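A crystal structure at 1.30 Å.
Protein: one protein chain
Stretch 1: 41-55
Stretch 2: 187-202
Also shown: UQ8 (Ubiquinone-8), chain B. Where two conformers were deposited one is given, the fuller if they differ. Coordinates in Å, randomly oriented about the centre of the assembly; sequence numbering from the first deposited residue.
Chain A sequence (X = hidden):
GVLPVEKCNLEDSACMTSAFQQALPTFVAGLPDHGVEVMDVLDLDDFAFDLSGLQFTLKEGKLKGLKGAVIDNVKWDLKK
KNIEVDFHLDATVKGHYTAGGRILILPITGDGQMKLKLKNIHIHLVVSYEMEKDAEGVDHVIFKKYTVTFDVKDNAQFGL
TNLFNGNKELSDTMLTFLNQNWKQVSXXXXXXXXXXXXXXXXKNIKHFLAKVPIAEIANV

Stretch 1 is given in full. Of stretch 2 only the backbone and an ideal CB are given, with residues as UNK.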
# COMPACT_ATOMS: atom_id res chain seq x y z
N VAL A 41 -3.71 -11.21 -2.64
CA VAL A 41 -4.17 -10.39 -1.51
C VAL A 41 -3.05 -10.31 -0.50
O VAL A 41 -2.44 -11.32 -0.16
CB VAL A 41 -5.42 -11.02 -0.91
CG1 VAL A 41 -5.87 -10.26 0.28
CG2 VAL A 41 -6.57 -11.03 -1.92
N LEU A 42 -2.74 -9.12 -0.05
CA LEU A 42 -1.74 -8.89 0.99
C LEU A 42 -2.34 -9.03 2.36
O LEU A 42 -3.33 -8.38 2.66
CB LEU A 42 -1.16 -7.49 0.86
CG LEU A 42 -0.12 -7.03 1.87
CD1 LEU A 42 1.16 -7.86 1.82
CD2 LEU A 42 0.20 -5.55 1.73
N ASP A 43 -1.74 -9.90 3.18
CA ASP A 43 -2.13 -10.00 4.57
C ASP A 43 -1.43 -8.90 5.36
O ASP A 43 -0.23 -8.74 5.29
CB ASP A 43 -1.78 -11.41 5.10
CG ASP A 43 -2.83 -12.45 4.74
OD1 ASP A 43 -3.94 -12.35 5.27
OD2 ASP A 43 -2.57 -13.38 3.91
N LEU A 44 -2.21 -8.12 6.08
CA LEU A 44 -1.68 -7.07 6.93
C LEU A 44 -1.49 -7.60 8.33
O LEU A 44 -2.38 -8.28 8.86
CB LEU A 44 -2.65 -5.88 6.97
CG LEU A 44 -3.00 -5.33 5.59
CD1 LEU A 44 -4.09 -4.26 5.67
CD2 LEU A 44 -1.74 -4.77 4.87
N ASP A 45 -0.40 -7.26 8.98
CA ASP A 45 -0.27 -7.60 10.38
C ASP A 45 -1.32 -6.83 11.17
O ASP A 45 -1.74 -5.75 10.79
CB ASP A 45 1.15 -7.28 10.88
CG ASP A 45 2.21 -8.19 10.31
OD1 ASP A 45 1.88 -9.15 9.62
OD2 ASP A 45 3.39 -7.88 10.56
N ASP A 46 -1.74 -7.38 12.29
CA ASP A 46 -2.71 -6.73 13.16
C ASP A 46 -2.21 -5.37 13.55
O ASP A 46 -1.01 -5.21 13.83
CB ASP A 46 -3.03 -7.66 14.34
CG ASP A 46 -3.76 -9.01 13.86
OD1 ASP A 46 -4.07 -9.18 12.65
OD2 ASP A 46 -4.06 -9.90 14.71
N PHE A 47 -3.08 -4.37 13.51
CA PHE A 47 -2.64 -3.04 13.88
C PHE A 47 -3.75 -2.26 14.55
O PHE A 47 -4.91 -2.64 14.47
CB PHE A 47 -1.99 -2.25 12.73
CG PHE A 47 -2.94 -1.84 11.64
CD1 PHE A 47 -3.51 -0.59 11.62
CD2 PHE A 47 -3.26 -2.67 10.61
CE1 PHE A 47 -4.41 -0.23 10.64
CE2 PHE A 47 -4.13 -2.31 9.64
CZ PHE A 47 -4.71 -1.08 9.63
N ALA A 48 -3.35 -1.18 15.18
CA ALA A 48 -4.28 -0.30 15.84
C ALA A 48 -3.81 1.13 15.72
O ALA A 48 -2.60 1.40 15.52
CB ALA A 48 -4.36 -0.67 17.30
N PHE A 49 -4.74 2.08 15.85
CA PHE A 49 -4.37 3.48 15.96
C PHE A 49 -5.36 4.22 16.84
O PHE A 49 -6.46 3.75 17.07
CB PHE A 49 -4.18 4.14 14.57
CG PHE A 49 -5.45 4.33 13.78
CD1 PHE A 49 -6.39 5.29 14.15
CD2 PHE A 49 -5.72 3.60 12.66
CE1 PHE A 49 -7.51 5.48 13.43
CE2 PHE A 49 -6.89 3.80 11.92
CZ PHE A 49 -7.75 4.74 12.29
N ASP A 50 -4.90 5.33 17.38
CA ASP A 50 -5.68 6.21 18.21
C ASP A 50 -5.32 7.60 17.70
O ASP A 50 -4.25 8.13 18.01
CB ASP A 50 -5.31 6.05 19.66
CG ASP A 50 -6.17 6.85 20.58
OD1 ASP A 50 -6.87 7.76 20.14
OD2 ASP A 50 -6.17 6.58 21.81
N LEU A 51 -6.18 8.15 16.85
CA LEU A 51 -5.95 9.40 16.12
C LEU A 51 -7.21 10.23 16.03
O LEU A 51 -8.28 9.70 15.73
CB LEU A 51 -5.44 9.15 14.70
CG LEU A 51 -4.12 8.40 14.55
CD1 LEU A 51 -3.96 8.02 13.07
CD2 LEU A 51 -2.90 9.24 15.04
N SER A 52 -7.10 11.52 16.30
CA SER A 52 -8.21 12.43 16.10
C SER A 52 -9.48 12.01 16.84
O SER A 52 -10.57 12.31 16.41
CB SER A 52 -8.48 12.65 14.64
OG SER A 52 -7.37 13.35 14.07
N GLY A 53 -9.32 11.33 17.98
CA GLY A 53 -10.45 10.89 18.75
C GLY A 53 -11.00 9.50 18.41
O GLY A 53 -11.89 9.05 19.13
N LEU A 54 -10.50 8.87 17.36
CA LEU A 54 -10.91 7.54 16.95
C LEU A 54 -9.92 6.51 17.44
O LEU A 54 -8.72 6.62 17.15
CB LEU A 54 -11.03 7.45 15.42
CG LEU A 54 -11.36 6.07 14.87
CD1 LEU A 54 -12.74 5.62 15.30
CD2 LEU A 54 -11.28 6.09 13.32
N GLN A 55 -10.41 5.50 18.14
CA GLN A 55 -9.65 4.32 18.44
C GLN A 55 -10.07 3.18 17.53
O GLN A 55 -11.24 2.81 17.53
CB GLN A 55 -9.83 3.90 19.89
CG GLN A 55 -9.26 4.92 20.86
CD GLN A 55 -10.17 6.07 21.15
OE1 GLN A 55 -11.34 5.89 21.46
NE2 GLN A 55 -9.64 7.29 21.02
N UNK A 187 -8.08 11.45 4.65
CA UNK A 187 -6.93 12.29 5.06
C UNK A 187 -6.64 12.15 6.55
O UNK A 187 -5.50 12.23 6.97
CB UNK A 187 -7.19 13.76 4.73
N UNK A 188 -7.64 11.91 7.36
CA UNK A 188 -7.42 11.72 8.80
C UNK A 188 -6.78 10.39 9.14
O UNK A 188 -5.94 10.33 10.03
CB UNK A 188 -8.75 11.84 9.55
N UNK A 189 -7.18 9.33 8.46
CA UNK A 189 -6.87 7.97 8.94
C UNK A 189 -6.15 7.11 7.95
O UNK A 189 -5.83 5.97 8.27
CB UNK A 189 -8.16 7.25 9.35
N UNK A 190 -5.89 7.59 6.74
CA UNK A 190 -5.27 6.73 5.75
C UNK A 190 -3.84 6.37 6.05
O UNK A 190 -3.39 5.26 5.71
CB UNK A 190 -5.34 7.40 4.38
N UNK A 191 -3.10 7.26 6.68
CA UNK A 191 -1.66 7.02 6.87
C UNK A 191 -1.33 5.70 7.60
O UNK A 191 -0.47 4.95 7.13
CB UNK A 191 -1.06 8.19 7.65
N UNK A 192 -1.96 5.41 8.75
CA UNK A 192 -1.62 4.15 9.38
C UNK A 192 -1.97 2.90 8.56
O UNK A 192 -1.29 1.85 8.66
CB UNK A 192 -2.32 4.07 10.74
N UNK A 193 -3.04 2.98 7.79
CA UNK A 193 -3.43 1.87 6.95
C UNK A 193 -2.43 1.69 5.81
O UNK A 193 -1.94 0.60 5.52
CB UNK A 193 -4.84 2.09 6.40
N UNK A 194 -2.09 2.80 5.16
CA UNK A 194 -1.07 2.79 4.11
C UNK A 194 0.22 2.19 4.66
O UNK A 194 0.86 1.39 3.98
CB UNK A 194 -0.82 4.20 3.57
N UNK A 195 0.62 2.59 5.86
CA UNK A 195 1.90 2.13 6.43
C UNK A 195 1.86 0.64 6.69
O UNK A 195 2.88 -0.06 6.54
CB UNK A 195 2.22 2.88 7.73
N UNK A 196 0.73 0.11 7.13
CA UNK A 196 0.61 -1.34 7.42
C UNK A 196 0.93 -2.11 6.14
O UNK A 196 1.54 -3.19 6.14
CB UNK A 196 -0.79 -1.70 7.93
N UNK A 197 0.49 -1.56 5.02
CA UNK A 197 0.76 -2.21 3.74
C UNK A 197 2.18 -1.94 3.26
O UNK A 197 2.89 -2.84 2.83
CB UNK A 197 -0.24 -1.74 2.69
N UNK A 198 2.56 -0.66 3.27
CA UNK A 198 3.82 -0.26 2.68
C UNK A 198 5.02 -0.91 3.36
O UNK A 198 6.00 -1.27 2.71
CB UNK A 198 3.95 1.26 2.74
N UNK A 199 4.97 -1.06 4.67
CA UNK A 199 6.14 -1.62 5.35
C UNK A 199 6.39 -3.05 4.89
O UNK A 199 7.55 -3.46 4.69
CB UNK A 199 5.95 -1.58 6.87
N UNK A 200 5.31 -3.81 4.65
CA UNK A 200 5.42 -5.19 4.19
C UNK A 200 5.88 -5.26 2.74
O UNK A 200 6.74 -6.08 2.39
CB UNK A 200 4.08 -5.91 4.35
N UNK A 201 5.28 -4.44 1.89
CA UNK A 201 5.68 -4.41 0.50
C UNK A 201 7.14 -3.99 0.35
O UNK A 201 7.91 -4.62 -0.41
CB UNK A 201 4.77 -3.46 -0.29
N UNK A 202 7.57 -2.95 1.05
CA UNK A 202 8.95 -2.53 0.97
C UNK A 202 9.91 -3.62 1.39
O UNK A 202 10.94 -3.85 0.76
CB UNK A 202 9.17 -1.29 1.83
C45 UQ8 B . -13.87 2.53 11.37
C44 UQ8 B . -13.78 4.01 11.02
C46 UQ8 B . -15.06 4.69 11.43
C43 UQ8 B . -13.50 4.26 9.55
C42 UQ8 B . -12.38 3.34 9.03
C41 UQ8 B . -11.05 3.78 9.63
C39 UQ8 B . -9.97 3.79 8.57
C40 UQ8 B . -8.69 2.97 8.73
C38 UQ8 B . -10.11 4.59 7.47
C37 UQ8 B . -9.19 4.67 6.43
C36 UQ8 B . -9.91 5.42 5.31
C34 UQ8 B . -9.13 5.45 4.01
C35 UQ8 B . -9.82 5.95 2.91
C33 UQ8 B . -7.84 4.94 3.93
C32 UQ8 B . -6.97 4.92 2.84
C31 UQ8 B . -5.99 3.73 3.03
C29 UQ8 B . -4.88 3.70 1.99
C30 UQ8 B . -4.13 5.01 1.59
C28 UQ8 B . -4.54 2.49 1.39
C27 UQ8 B . -3.55 2.33 0.42
C26 UQ8 B . -2.91 0.93 0.50
C24 UQ8 B . -2.01 0.68 -0.71
C25 UQ8 B . -2.61 0.51 -2.12
C23 UQ8 B . -0.64 0.62 -0.54
C22 UQ8 B . 0.33 0.39 -1.52
C21 UQ8 B . 1.74 0.56 -0.94
C19 UQ8 B . 2.85 0.68 -1.98
C20 UQ8 B . 4.20 1.02 -1.35
C18 UQ8 B . 2.93 -0.52 -2.94
C17 UQ8 B . 4.12 -0.40 -3.89
C16 UQ8 B . 3.98 -1.28 -5.15
C14 UQ8 B . 5.34 -1.39 -5.83
C15 UQ8 B . 6.25 -0.15 -5.89
C13 UQ8 B . 5.78 -2.60 -6.36
C12 UQ8 B . 7.03 -2.74 -6.97
C11 UQ8 B . 7.07 -3.85 -8.05
C9 UQ8 B . 8.17 -3.59 -9.08
C10 UQ8 B . 9.23 -2.58 -8.58
C8 UQ8 B . 8.82 -4.92 -9.46
C7 UQ8 B . 10.25 -5.06 -8.94
C6 UQ8 B . 11.30 -4.39 -9.85
C1 UQ8 B . 12.32 -3.62 -9.26
C1M UQ8 B . 12.34 -3.49 -7.87
C2 UQ8 B . 13.30 -2.98 -10.04
O2 UQ8 B . 14.19 -2.31 -9.52
C3 UQ8 B . 13.28 -3.11 -11.42
O3 UQ8 B . 14.24 -2.49 -12.17
C3M UQ8 B . 15.40 -3.32 -12.25
C4 UQ8 B . 12.28 -3.86 -12.03
O4 UQ8 B . 12.28 -3.98 -13.39
C4M UQ8 B . 12.32 -2.69 -14.01
C5 UQ8 B . 11.30 -4.49 -11.25
O5 UQ8 B . 10.43 -5.16 -11.82

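Stretch 2 is a helix running at 156° to strand 47-51, nearly antiparallel, so its positions meet stretch 1 in reverse order, from the turn after Leu51 back to Leu42.

At position 187 nothing of stretch 1 lies within 5.5 Å of the ideal CB, and many residues would serve; it is Glu187, which makes no contact here. The CB of 188 points sideways, 5.0 Å from Ser52 OG, so a polar chain long enough to turn toward that hydroxyl would suit. Glu188 does so: with chi1 and chi2 both m, its carboxylate accepts a hydrogen bond from the serine, Ser52 OG to Glu188 OE1 being 2.6 Å.

Position 189 also starts sideways, but its CB lies 3.9 Å from Phe49 CZ and 5.2 Å from Leu54 CD2, at the mouth of an apolar recess. A large apolar residue, aliphatic or aromatic, is expected. It is Phe189, whose ring takes Leu54 CD2 over one face, 3.8 Å from the ring centroid, while Leu51 O sits at its edge, 3.3 Å from Phe189 CE1. The Phe49 ring is nearly parallel (14°) but slid apart, so the two barely overlap.

At 190 a CB would point away from stretch 1 and come within 3.3 Å of UQ8 C32, which favours glycine; Gly190 lets its CA lie 3.6 Å from UQ8 C33. Position 191 meets no partner in stretch 1, so a polar chain is acceptable, and the end of Lys191 leads away.

The helix is kinked here: the N atoms of 191 and 192 have no bond to the turn before. At 192, where CB points toward Phe49 and Leu51, a compact apolar residue would fit, and the unused N admits proline. Pro192 places CG 3.5 Å from Phe49 CD2 and 3.8 Å from Leu51 CD1.

The CB of 193 lies between Phe47 CZ, at 4.5 Å, and the ubiquinone chain, a place for a modest aliphatic group. Val193 CG2 reaches both, 4.0 Å from Phe47 CZ and 3.1 Å from UQ8 C40. Positions 194 and 195 are out of reach, so stretch 1 sets no preference at either, though the ubiquinone chain near 194 would suit an apolar residue there; they are Met194, whose CB is 4.0 Å from UQ8 C30, and Glu195.

At 196 the CB is already 3.8 Å from Phe47 CD2, so a small residue is favoured. Ala196 CB lies over the Phe47 face, 4.1 Å from the ring centroid, and a water bridges Ala196 O and Asp45 N. The CB of 197 points sideways, 4.0 Å from both Leu42 CD2 and Leu44 CD2, which suits something small and apolar; it is Ala197, whose CB packs 3.9 Å from Leu42 CD2. At 198 the CB points away and at 199 sideways, with nothing of stretch 1 within 5.5 Å of either, so many residues would serve; they are Ala198 and Lys199, which make no close contact.

Position 200 points toward Leu42, with Asp43 O and the Asp45 carboxylate beyond, inviting a long basic chain. Lys200 lays CD 3.5 Å from Leu42 CD1 and donates from NZ to Asp43 O at 2.7 Å; a water links NZ to Asp45 OD1. At 201, sideways near Leu42, an aliphatic residue suits, and Ile201 CD1 reaches Leu42 CD2 at 4.0 Å. Position 202 is out of reach, which leaves the choice open; it is Phe202.

Stretch 2, residues 187-202: EEFGKPVMEAAAKKIF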
# COMPACT_ATOMS: atom_id res chain seq x y z
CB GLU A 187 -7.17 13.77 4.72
CG GLU A 187 -7.10 14.06 3.25
CD GLU A 187 -6.64 15.49 2.89
OE1 GLU A 187 -6.02 16.30 3.69
OE2 GLU A 187 -6.89 15.77 1.69
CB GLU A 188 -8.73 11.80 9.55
CG GLU A 188 -9.22 13.19 9.69
CD GLU A 188 -8.54 13.99 10.80
OE1 GLU A 188 -7.64 13.49 11.50
OE2 GLU A 188 -8.91 15.17 10.94
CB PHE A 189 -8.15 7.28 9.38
CG PHE A 189 -8.93 8.06 10.41
CD1 PHE A 189 -8.34 8.41 11.63
CD2 PHE A 189 -10.20 8.53 10.13
CE1 PHE A 189 -9.03 9.16 12.53
CE2 PHE A 189 -10.90 9.27 11.08
CZ PHE A 189 -10.28 9.60 12.27
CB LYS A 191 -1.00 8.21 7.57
CG LYS A 191 0.49 8.08 7.77
CD LYS A 191 1.16 9.35 8.36
CE LYS A 191 2.69 9.24 8.55
NZ LYS A 191 3.40 8.70 7.34
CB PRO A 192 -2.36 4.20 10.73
CG PRO A 192 -3.33 5.23 10.61
CD PRO A 192 -2.87 6.20 9.60
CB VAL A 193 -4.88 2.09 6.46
CG1 VAL A 193 -5.33 0.94 5.55
CG2 VAL A 193 -5.81 2.28 7.66
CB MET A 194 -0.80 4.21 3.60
CG MET A 194 0.39 4.30 2.63
SD MET A 194 0.58 5.95 1.93
CE MET A 194 1.08 6.95 3.35
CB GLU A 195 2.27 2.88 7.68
CG GLU A 195 3.52 2.37 8.41
CD GLU A 195 4.89 2.44 7.67
OE1 GLU A 195 5.02 2.71 6.44
OE2 GLU A 195 5.89 2.17 8.39
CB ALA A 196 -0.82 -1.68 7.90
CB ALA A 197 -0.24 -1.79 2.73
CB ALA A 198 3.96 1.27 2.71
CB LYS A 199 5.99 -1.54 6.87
CG LYS A 199 4.96 -2.44 7.50
CD LYS A 199 4.69 -1.91 8.91
CE LYS A 199 4.10 -2.91 9.84
NZ LYS A 199 3.85 -2.25 11.17
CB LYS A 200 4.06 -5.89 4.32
CG LYS A 200 4.05 -7.37 4.02
CD LYS A 200 2.97 -8.06 4.82
CE LYS A 200 2.90 -9.54 4.53
NZ LYS A 200 2.03 -10.25 5.52
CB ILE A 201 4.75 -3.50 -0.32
CG1 ILE A 201 3.32 -4.06 -0.29
CG2 ILE A 201 5.22 -3.33 -1.75
CD1 ILE A 201 2.25 -3.11 -0.64
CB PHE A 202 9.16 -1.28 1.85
CG PHE A 202 10.56 -0.76 1.84
CD1 PHE A 202 11.02 -0.00 0.79
CD2 PHE A 202 11.41 -1.05 2.88
CE1 PHE A 202 12.32 0.48 0.81
CE2 PHE A 202 12.70 -0.58 2.88
CZ PHE A 202 13.13 0.19 1.85
O HOH W 1 1.49 -5.13 8.10
O HOH W 2 3.66 -10.43 8.06
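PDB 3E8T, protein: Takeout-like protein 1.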